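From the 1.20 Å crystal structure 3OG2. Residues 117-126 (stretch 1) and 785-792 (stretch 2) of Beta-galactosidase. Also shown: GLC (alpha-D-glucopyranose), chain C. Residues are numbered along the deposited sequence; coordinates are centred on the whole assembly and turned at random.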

# COMPACT_ATOMS: atom_id res chain seq x y z
N PRO A 117 17.87 4.42 4.54
CA PRO A 117 17.20 5.69 4.78
C PRO A 117 16.37 6.29 3.67
O PRO A 117 15.31 6.87 3.96
CB PRO A 117 18.38 6.67 5.02
CG PRO A 117 19.53 5.85 5.45
CD PRO A 117 19.33 4.49 4.85
N TYR A 118 16.74 6.06 2.42
CA TYR A 118 15.93 6.46 1.28
C TYR A 118 14.94 5.34 0.97
O TYR A 118 15.36 4.18 0.79
CB TYR A 118 16.84 6.73 0.06
CG TYR A 118 15.95 7.33 -1.03
CD1 TYR A 118 15.46 8.63 -0.87
CD2 TYR A 118 15.58 6.60 -2.16
CE1 TYR A 118 14.65 9.21 -1.83
CE2 TYR A 118 14.74 7.15 -3.13
CZ TYR A 118 14.28 8.46 -2.94
OH TYR A 118 13.41 9.02 -3.87
N ILE A 119 13.63 5.68 0.88
CA ILE A 119 12.62 4.67 0.56
C ILE A 119 11.84 4.97 -0.72
O ILE A 119 11.17 4.06 -1.23
CB ILE A 119 11.61 4.46 1.74
CG1 ILE A 119 10.84 5.72 2.10
CG2 ILE A 119 12.33 3.85 2.95
CD1 ILE A 119 9.65 5.47 3.01
N ASN A 120 11.88 6.19 -1.25
CA ASN A 120 11.08 6.58 -2.43
C ASN A 120 9.61 6.54 -2.01
O ASN A 120 9.18 7.47 -1.31
CB ASN A 120 11.43 5.69 -3.64
CG ASN A 120 11.16 6.40 -4.95
OD1 ASN A 120 11.70 7.52 -5.20
ND2 ASN A 120 10.29 5.86 -5.79
N ALA A 121 8.85 5.51 -2.38
CA ALA A 121 7.57 5.22 -1.73
C ALA A 121 6.47 6.20 -1.98
O ALA A 121 5.37 6.13 -1.38
CB ALA A 121 7.73 5.04 -0.21
N GLU A 122 6.67 7.12 -2.92
CA GLU A 122 5.71 8.21 -3.16
C GLU A 122 5.38 9.00 -1.89
O GLU A 122 4.31 9.55 -1.72
CB GLU A 122 4.43 7.68 -3.83
CG GLU A 122 4.71 7.26 -5.30
CD GLU A 122 5.43 5.93 -5.41
OE1 GLU A 122 4.88 4.89 -4.91
OE2 GLU A 122 6.51 5.87 -6.05
N VAL A 123 6.38 9.09 -1.00
CA VAL A 123 6.27 9.90 0.21
C VAL A 123 7.12 11.17 0.03
O VAL A 123 8.08 11.20 -0.78
CB VAL A 123 6.68 9.21 1.52
CG1 VAL A 123 5.83 7.94 1.71
CG2 VAL A 123 8.18 8.91 1.63
N SER A 124 6.79 12.20 0.82
CA SER A 124 7.52 13.46 0.74
C SER A 124 9.03 13.19 0.97
O SER A 124 9.41 12.51 1.92
CB SER A 124 7.00 14.40 1.83
OG SER A 124 7.65 15.66 1.67
N GLY A 125 9.85 13.74 0.08
CA GLY A 125 11.32 13.64 0.09
C GLY A 125 11.79 12.23 -0.21
O GLY A 125 13.00 11.94 -0.03
N GLY A 126 10.92 11.29 -0.61
CA GLY A 126 11.29 9.91 -0.69
C GLY A 126 11.76 9.36 0.68
O GLY A 126 12.48 8.35 0.70
N THR A 785 2.87 20.68 -2.05
CA THR A 785 2.23 19.34 -2.08
C THR A 785 3.24 18.29 -1.66
O THR A 785 3.00 17.09 -1.85
CB THR A 785 1.66 19.07 -3.48
OG1 THR A 785 2.73 19.37 -4.41
CG2 THR A 785 0.45 19.98 -3.73
N GLY A 786 4.33 18.69 -1.05
CA GLY A 786 5.34 17.75 -0.48
C GLY A 786 6.69 18.03 -1.08
O GLY A 786 6.82 18.87 -2.00
N LEU A 787 7.72 17.36 -0.61
CA LEU A 787 9.05 17.49 -1.20
C LEU A 787 9.24 16.37 -2.21
O LEU A 787 8.66 15.26 -2.06
CB LEU A 787 10.11 17.37 -0.08
CG LEU A 787 9.90 18.42 1.03
CD1 LEU A 787 11.01 18.30 2.07
CD2 LEU A 787 9.86 19.82 0.43
N ASP A 788 9.98 16.65 -3.27
CA ASP A 788 10.14 15.67 -4.32
C ASP A 788 10.99 14.48 -3.84
O ASP A 788 11.79 14.59 -2.90
CB ASP A 788 10.83 16.29 -5.54
CG ASP A 788 9.95 17.32 -6.25
OD1 ASP A 788 8.70 17.36 -6.08
OD2 ASP A 788 10.48 18.13 -7.04
N GLU A 789 10.82 13.35 -4.54
CA GLU A 789 11.69 12.21 -4.41
C GLU A 789 13.08 12.47 -4.98
O GLU A 789 13.38 13.53 -5.56
CB GLU A 789 11.02 10.99 -5.14
CG GLU A 789 9.83 10.47 -4.33
CD GLU A 789 9.06 9.42 -5.11
OE1 GLU A 789 8.97 9.56 -6.39
OE2 GLU A 789 8.55 8.47 -4.50
N ASN A 790 13.96 11.47 -4.76
CA ASN A 790 15.37 11.56 -5.14
C ASN A 790 15.81 10.23 -5.72
O ASN A 790 16.78 9.59 -5.30
CB ASN A 790 16.21 11.93 -3.90
CG ASN A 790 17.50 12.62 -4.29
OD1 ASN A 790 17.57 13.84 -4.22
ND2 ASN A 790 18.54 11.88 -4.71
N TRP A 791 15.06 9.80 -6.77
CA TRP A 791 15.22 8.46 -7.29
C TRP A 791 16.52 8.26 -8.04
O TRP A 791 17.02 7.13 -8.13
CB TRP A 791 14.02 8.06 -8.19
CG TRP A 791 14.11 6.60 -8.51
CD1 TRP A 791 13.65 5.57 -7.75
CD2 TRP A 791 14.70 6.02 -9.67
NE1 TRP A 791 13.91 4.38 -8.35
CE2 TRP A 791 14.55 4.61 -9.54
CE3 TRP A 791 15.32 6.62 -10.79
CZ2 TRP A 791 15.02 3.74 -10.51
CZ3 TRP A 791 15.79 5.73 -11.77
CH2 TRP A 791 15.62 4.35 -11.60
N THR A 792 17.13 9.29 -8.58
CA THR A 792 18.38 9.14 -9.36
C THR A 792 19.50 9.71 -8.49
O THR A 792 19.62 10.91 -8.25
CB THR A 792 18.31 9.92 -10.65
OG1 THR A 792 17.21 9.39 -11.43
CG2 THR A 792 19.60 9.81 -11.45
C1 GLC C . 7.27 9.11 -12.95
C2 GLC C . 7.93 7.76 -13.10
C3 GLC C . 8.48 7.10 -11.86
C4 GLC C . 9.02 8.11 -10.86
C5 GLC C . 7.92 9.17 -10.63
C6 GLC C . 8.17 9.91 -9.38
O2 GLC C . 7.06 6.85 -13.74
O3 GLC C . 9.51 6.21 -12.26
O4 GLC C . 9.33 7.50 -9.62
O5 GLC C . 7.72 9.87 -11.84
O6 GLC C . 7.78 11.22 -9.17
O HOH W 1 7.45 7.76 -7.50

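Two glutamates meet in this contact with their carboxylates close together. Glu-122 OE2 lies 3.7 Å from Glu-789 OE2, a pairing of like charges. Water 1 bridges the two side chains. This water donates to Glu-122 OE2 and to Glu-789 OE1, each at 2.6 Å. Its oxygen also lies 2.8 Å from GLC O4, in a hydrogen bond whose direction is not fixed. The water therefore ties both acids to the sugar. Glu-789 also touches the glucose directly, with OE1 3.1 Å from GLC C6.

Glu-789 has the largest area covered by the other stretch. Its CA-to-CB bond points sideways, but the end of the side chain comes nearer to stretch 1. There Glu-789 OE2 accepts a hydrogen bond from the backbone Glu-122 N at 2.8 Å. The angle at the hydrogen is 133°, so the bond is bent. Asn-120 packs beside the same carboxylate, with OD1 3.3 Å from Glu-789 CD. Asn-120 OD1 and Glu-789 OE2 are 3.4 Å apart, but both are acceptors and no bond forms between them.

The CA-to-CB bond of Tyr-118 points toward stretch 2, and its hydroxyl links two residues. Tyr-118 OH donates to Asn-120 OD1 at 2.6 Å, within its own stretch. Tyr-118 OH accepts from the backbone Asn-790 N at 2.7 Å, with an angle of 164°. Trp-791 N is also near Tyr-118 OH, at 3.4 Å, but the angle is poor for a hydrogen bond. The indole of Trp-791 meets Asn-120 OD1 at its edge, where CD1 is 3.8 Å from that oxygen.

Farther along, Ser-124 and Gly-125 engage Leu-787 from both ends of its backbone. Leu-787 N donates to Ser-124 OG at 2.8 Å and 170°. Leu-787 O accepts from Gly-125 N at 2.9 Å, and this bond is straight at 180°. Ser-124 CA adds a CA-H...O contact to the same Leu-787 O at 3.5 Å.

Gly-125 CA makes a second such contact, 3.2 Å from Asp-788 O. That carbonyl is buried by the contact and has no conventional hydrogen-bond partner in the model.

Gly-125 and Gly-126 both have positive phi, which favours glycine. At Gly-126 space is also short. An ideal CB there would lie 2.3 Å from Tyr-118 CE1, a clash with the ring of its own stretch. Gly-126 also helps fold the loop. Gly-126 N donates to Val-123 O at 2.8 Å, and Gly-126 O accepts from Ile-119 N at 2.9 Å and from Asn-120 N at 3.0 Å.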